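Local coordinates for protein transcriptional regulator, IclR family (Alicyclobacillus acidocaldarius subsp. acidocaldarius, PDB 5TJJ) that probably acts as a DNA-binding transcription factor of the IclR family, pairing a helix-turn-helix domain with a GAF-like C-terminal domain, at residues V108-S121 against V133-F146. Residues are numbered along the deposited sequence; the frame is centred on the assembly and turned at random.
Sequences VKRLRDDRVIYIGS and VSVGQQFPVYGAAF
Tyr118, Phe139 and Phe146 form an aromatic cluster. Phe139 brings its edge over the face of the tyrosine ring in a T-shaped stack, CE2 reaching 3.6 Å from Tyr118 CE1, with the planes 55° apart. The tyrosine in turn directs its own edge at the face of Phe146, an offset edge-to-face pair with centroids 5.7 Å apart. Tyr118 CE2 meets Val133 CG1 at 3.6 Å. With an alanine here the ring that Phe139 covers on one face would be gone, and Phe146 and Val133 would probably be left facing a gap.

Val116 continues the apolar face: with CG1 anti to the carbonyl carbon (chi1 -63°), CG2 is turned to Phe146 CE1, 3.7 Å away, while CG1 faces Val141. On the other face of the sheet Ile117 CG1 lies beside Gln138 CG.

Antiparallel backbone bonds hold the strands in register: Val116 N gives a 2.7 Å bond to Phe139 O, and Phe139 N returns one to Val116 O. Beyond them, Val141 N bonds to Asp114 O; the Asp114 carboxylate pairs with Arg161. Edge strand 138-140 is thus fastened to the GAF-like sheet by backbone hydrogen bonds, which set the register, and by the buried aromatic cluster, whose rings fill the face of Val116 and Phe139.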
loop_
_atom_site.group_PDB
_atom_site.type_symbol
_atom_site.label_atom_id
_atom_site.label_comp_id
_atom_site.label_asym_id
_atom_site.label_seq_id
_atom_site.Cartn_x
_atom_site.Cartn_y
_atom_site.Cartn_z
ATOM N N VAL A 108 18.268 -9.091 5.248
ATOM C CA VAL A 108 18.972 -8.374 6.327
ATOM C C VAL A 108 18.399 -6.968 6.536
ATOM O O VAL A 108 18.178 -6.231 5.581
ATOM C CB VAL A 108 20.458 -8.245 5.997
ATOM C CG1 VAL A 108 21.227 -7.821 7.221
ATOM C CG2 VAL A 108 20.983 -9.563 5.425
ATOM N N LYS A 109 18.213 -6.573 7.786
ATOM C CA LYS A 109 17.617 -5.271 8.085
ATOM C C LYS A 109 18.517 -4.467 8.985
ATOM O O LYS A 109 19.093 -4.996 9.920
ATOM C CB LYS A 109 16.303 -5.485 8.793
ATOM C CG LYS A 109 15.754 -4.262 9.471
ATOM C CD LYS A 109 14.304 -4.477 9.788
ATOM C CE LYS A 109 13.757 -3.306 10.569
ATOM N NZ LYS A 109 12.281 -3.430 10.554
ATOM N N ARG A 110 18.556 -3.170 8.755
ATOM C CA ARG A 110 19.334 -2.292 9.594
ATOM C C ARG A 110 18.643 -2.010 10.933
ATOM O O ARG A 110 17.429 -1.842 10.988
ATOM C CB ARG A 110 19.571 -0.981 8.883
ATOM C CG ARG A 110 20.791 -0.249 9.393
ATOM C CD ARG A 110 20.769 1.212 9.007
ATOM N NE ARG A 110 21.202 1.423 7.632
ATOM C CZ ARG A 110 22.416 1.845 7.257
ATOM N NH1 ARG A 110 22.655 2.000 5.952
ATOM N NH2 ARG A 110 23.394 2.101 8.152
ATOM N N LEU A 111 19.432 -1.986 12.009
ATOM C CA LEU A 111 18.971 -1.494 13.312
ATOM C C LEU A 111 19.706 -0.221 13.674
ATOM O O LEU A 111 20.635 0.203 12.982
ATOM C CB LEU A 111 19.187 -2.539 14.406
ATOM C CG LEU A 111 18.446 -3.856 14.210
ATOM C CD1 LEU A 111 18.878 -4.850 15.263
ATOM C CD2 LEU A 111 16.947 -3.659 14.237
ATOM N N ARG A 112 19.272 0.389 14.765
ATOM C CA ARG A 112 20.036 1.448 15.396
ATOM C C ARG A 112 21.321 0.879 16.038
ATOM O O ARG A 112 21.442 -0.315 16.291
ATOM C CB ARG A 112 19.174 2.218 16.418
ATOM C CG ARG A 112 17.973 2.930 15.794
ATOM C CD ARG A 112 17.073 3.626 16.816
ATOM N NE ARG A 112 17.247 5.090 16.859
ATOM C CZ ARG A 112 18.020 5.781 17.717
ATOM N NH1 ARG A 112 18.765 5.159 18.647
ATOM N NH2 ARG A 112 18.054 7.116 17.637
ATOM N N ASP A 113 22.287 1.759 16.241
ATOM C CA ASP A 113 23.519 1.484 16.945
ATOM C C ASP A 113 24.444 0.504 16.211
ATOM O O ASP A 113 25.022 -0.405 16.802
ATOM C CB ASP A 113 23.203 1.106 18.405
ATOM C CG ASP A 113 22.540 2.275 19.176
ATOM O OD1 ASP A 113 22.344 3.385 18.592
ATOM O OD2 ASP A 113 22.230 2.084 20.377
ATOM N N ASP A 114 24.603 0.762 14.915
ATOM C CA ASP A 114 25.559 0.071 14.042
ATOM C C ASP A 114 25.389 -1.454 13.996
ATOM O O ASP A 114 26.360 -2.172 13.834
ATOM C CB ASP A 114 26.992 0.465 14.411
ATOM C CG ASP A 114 27.250 1.978 14.275
ATOM O OD1 ASP A 114 26.766 2.617 13.309
ATOM O OD2 ASP A 114 27.965 2.539 15.133
ATOM N N ARG A 115 24.157 -1.927 14.148
ATOM C CA ARG A 115 23.862 -3.344 14.048
ATOM C C ARG A 115 22.980 -3.592 12.838
ATOM O O ARG A 115 22.246 -2.707 12.369
ATOM C CB ARG A 115 23.121 -3.904 15.282
ATOM C CG ARG A 115 23.691 -3.618 16.660
ATOM C CD ARG A 115 25.022 -4.297 16.905
ATOM N NE ARG A 115 24.877 -5.719 17.237
ATOM C CZ ARG A 115 25.891 -6.532 17.564
ATOM N NH1 ARG A 115 27.153 -6.067 17.615
ATOM N NH2 ARG A 115 25.647 -7.820 17.838
ATOM N N VAL A 116 23.030 -4.834 12.373
ATOM C CA VAL A 116 22.083 -5.366 11.390
ATOM C C VAL A 116 21.545 -6.670 11.919
ATOM O O VAL A 116 22.194 -7.285 12.774
ATOM C CB VAL A 116 22.725 -5.581 10.005
ATOM C CG1 VAL A 116 23.182 -4.242 9.425
ATOM C CG2 VAL A 116 23.888 -6.532 10.045
ATOM N N ILE A 117 20.400 -7.107 11.388
ATOM C CA ILE A 117 19.764 -8.348 11.831
ATOM C C ILE A 117 19.166 -9.164 10.664
ATOM O O ILE A 117 18.561 -8.607 9.740
ATOM C CB ILE A 117 18.731 -8.052 12.939
ATOM C CG1 ILE A 117 18.209 -9.326 13.585
ATOM C CG2 ILE A 117 17.565 -7.234 12.420
ATOM C CD1 ILE A 117 17.230 -9.072 14.728
ATOM N N TYR A 118 19.371 -10.484 10.697
ATOM C CA TYR A 118 18.630 -11.397 9.824
ATOM C C TYR A 118 17.153 -11.427 10.242
ATOM O O TYR A 118 16.840 -11.694 11.401
ATOM C CB TYR A 118 19.195 -12.811 9.911
ATOM C CG TYR A 118 20.537 -13.053 9.259
ATOM C CD1 TYR A 118 21.158 -12.087 8.459
ATOM C CD2 TYR A 118 21.184 -14.282 9.424
ATOM C CE1 TYR A 118 22.379 -12.329 7.856
ATOM C CE2 TYR A 118 22.411 -14.546 8.813
ATOM C CZ TYR A 118 23.008 -13.560 8.019
ATOM O OH TYR A 118 24.242 -13.770 7.392
ATOM N N ILE A 119 16.259 -11.118 9.308
ATOM C CA ILE A 119 14.810 -11.163 9.565
ATOM C C ILE A 119 14.065 -12.256 8.783
ATOM O O ILE A 119 12.894 -12.457 8.985
ATOM C CB ILE A 119 14.159 -9.780 9.374
ATOM C CG1 ILE A 119 14.320 -9.265 7.956
ATOM C CG2 ILE A 119 14.771 -8.757 10.325
ATOM C CD1 ILE A 119 13.324 -8.161 7.607
ATOM N N GLY A 120 14.749 -12.991 7.926
ATOM C CA GLY A 120 14.122 -14.097 7.205
ATOM C C GLY A 120 15.160 -14.803 6.358
ATOM O O GLY A 120 16.175 -14.212 6.045
ATOM N N SER A 121 14.920 -16.073 6.044
ATOM C CA SER A 121 15.760 -16.837 5.136
ATOM C C SER A 121 14.927 -17.799 4.322
ATOM O O SER A 121 13.791 -18.061 4.637
ATOM C CB SER A 121 16.826 -17.639 5.894
ATOM O OG SER A 121 16.205 -18.681 6.622
ATOM N N VAL A 133 20.699 -20.443 8.765
ATOM C CA VAL A 133 21.054 -19.264 9.550
ATOM C C VAL A 133 20.015 -19.044 10.619
ATOM O O VAL A 133 18.875 -19.464 10.489
ATOM C CB VAL A 133 21.108 -17.948 8.717
ATOM C CG1 VAL A 133 22.197 -18.003 7.682
ATOM C CG2 VAL A 133 19.779 -17.618 8.061
ATOM N N SER A 134 20.388 -18.329 11.660
ATOM C CA SER A 134 19.433 -18.022 12.716
ATOM C C SER A 134 18.777 -16.663 12.456
ATOM O O SER A 134 19.419 -15.596 12.576
ATOM C CB SER A 134 20.143 -18.066 14.062
ATOM O OG SER A 134 21.052 -19.163 14.073
ATOM N N VAL A 135 17.504 -16.709 12.079
ATOM C CA VAL A 135 16.652 -15.532 12.127
ATOM C C VAL A 135 16.755 -14.922 13.543
ATOM O O VAL A 135 16.544 -15.607 14.564
ATOM C CB VAL A 135 15.192 -15.861 11.700
ATOM C CG1 VAL A 135 14.251 -14.695 11.922
ATOM C CG2 VAL A 135 15.158 -16.241 10.217
ATOM N N GLY A 136 17.138 -13.648 13.583
ATOM C CA GLY A 136 17.369 -12.935 14.831
ATOM C C GLY A 136 18.823 -12.638 15.147
ATOM O O GLY A 136 19.097 -11.777 15.977
ATOM N N GLN A 137 19.760 -13.317 14.492
ATOM C CA GLN A 137 21.163 -13.016 14.713
ATOM C C GLN A 137 21.491 -11.604 14.244
ATOM O O GLN A 137 21.118 -11.209 13.136
ATOM C CB GLN A 137 22.076 -14.011 14.005
ATOM C CG GLN A 137 23.464 -14.098 14.644
ATOM C CD GLN A 137 24.420 -15.036 13.908
ATOM O OE1 GLN A 137 24.067 -15.661 12.893
ATOM N NE2 GLN A 137 25.644 -15.134 14.413
ATOM N N GLN A 138 22.187 -10.871 15.104
ATOM C CA GLN A 138 22.615 -9.523 14.840
ATOM C C GLN A 138 24.102 -9.487 14.574
ATOM O O GLN A 138 24.854 -10.292 15.116
ATOM C CB GLN A 138 22.315 -8.614 16.018
ATOM C CG GLN A 138 20.889 -8.685 16.540
ATOM C CD GLN A 138 20.589 -7.583 17.541
ATOM O OE1 GLN A 138 21.113 -6.468 17.444
ATOM N NE2 GLN A 138 19.751 -7.886 18.505
ATOM N N PHE A 139 24.511 -8.534 13.744
ATOM C CA PHE A 139 25.900 -8.356 13.345
ATOM C C PHE A 139 26.243 -6.872 13.299
ATOM O O PHE A 139 25.346 -6.028 13.223
ATOM C CB PHE A 139 26.112 -8.872 11.931
ATOM C CG PHE A 139 25.650 -10.266 11.717
ATOM C CD1 PHE A 139 26.491 -11.326 11.961
ATOM C CD2 PHE A 139 24.371 -10.515 11.239
ATOM C CE1 PHE A 139 26.073 -12.628 11.745
ATOM C CE2 PHE A 139 23.945 -11.806 11.009
ATOM C CZ PHE A 139 24.796 -12.870 11.266
ATOM N N PRO A 140 27.544 -6.553 13.305
ATOM C CA PRO A 140 27.912 -5.172 13.054
ATOM C C PRO A 140 27.629 -4.797 11.604
ATOM O O PRO A 140 27.751 -5.645 10.699
ATOM C CB PRO A 140 29.414 -5.156 13.325
ATOM C CG PRO A 140 29.838 -6.537 12.975
ATOM C CD PRO A 140 28.732 -7.406 13.499
ATOM N N VAL A 141 27.242 -3.537 11.417
ATOM C CA VAL A 141 26.926 -2.967 10.118
ATOM C C VAL A 141 28.067 -3.028 9.093
ATOM O O VAL A 141 27.786 -2.996 7.902
ATOM C CB VAL A 141 26.418 -1.498 10.237
ATOM C CG1 VAL A 141 27.534 -0.542 10.705
ATOM C CG2 VAL A 141 25.770 -1.021 8.923
ATOM N N TYR A 142 29.322 -3.116 9.533
ATOM C CA TYR A 142 30.466 -3.297 8.615
ATOM C C TYR A 142 30.787 -4.734 8.163
ATOM O O TYR A 142 31.647 -4.936 7.278
ATOM C CB TYR A 142 31.749 -2.669 9.199
ATOM C CG TYR A 142 32.149 -3.104 10.600
ATOM C CD1 TYR A 142 32.803 -4.313 10.809
ATOM C CD2 TYR A 142 31.905 -2.279 11.711
ATOM C CE1 TYR A 142 33.178 -4.715 12.091
ATOM C CE2 TYR A 142 32.277 -2.672 12.995
ATOM C CZ TYR A 142 32.919 -3.891 13.180
ATOM O OH TYR A 142 33.304 -4.310 14.436
ATOM N N GLY A 143 30.129 -5.726 8.762
ATOM C CA GLY A 143 30.524 -7.122 8.586
ATOM C C GLY A 143 30.146 -7.686 7.227
ATOM O O GLY A 143 28.963 -7.740 6.867
ATOM N N ALA A 144 31.155 -8.069 6.453
ATOM C CA ALA A 144 30.974 -8.922 5.263
ATOM C C ALA A 144 30.178 -8.214 4.133
ATOM O O ALA A 144 29.983 -6.994 4.190
ATOM C CB ALA A 144 30.339 -10.265 5.670
ATOM N N ALA A 145 29.736 -8.964 3.120
ATOM C CA ALA A 145 29.074 -8.389 1.945
ATOM C C ALA A 145 27.857 -7.527 2.274
ATOM O O ALA A 145 27.697 -6.412 1.727
ATOM C CB ALA A 145 28.689 -9.480 0.955
ATOM N N PHE A 146 27.013 -8.036 3.166
ATOM C CA PHE A 146 25.788 -7.327 3.512
ATOM C C PHE A 146 26.022 -6.040 4.309
ATOM O O PHE A 146 25.248 -5.087 4.147
ATOM C CB PHE A 146 24.734 -8.224 4.183
ATOM C CG PHE A 146 25.187 -8.893 5.424
ATOM C CD1 PHE A 146 25.243 -8.201 6.623
ATOM C CD2 PHE A 146 25.537 -10.241 5.408
ATOM C CE1 PHE A 146 25.663 -8.834 7.786
ATOM C CE2 PHE A 146 25.949 -10.876 6.568
ATOM C CZ PHE A 146 25.999 -10.173 7.760
#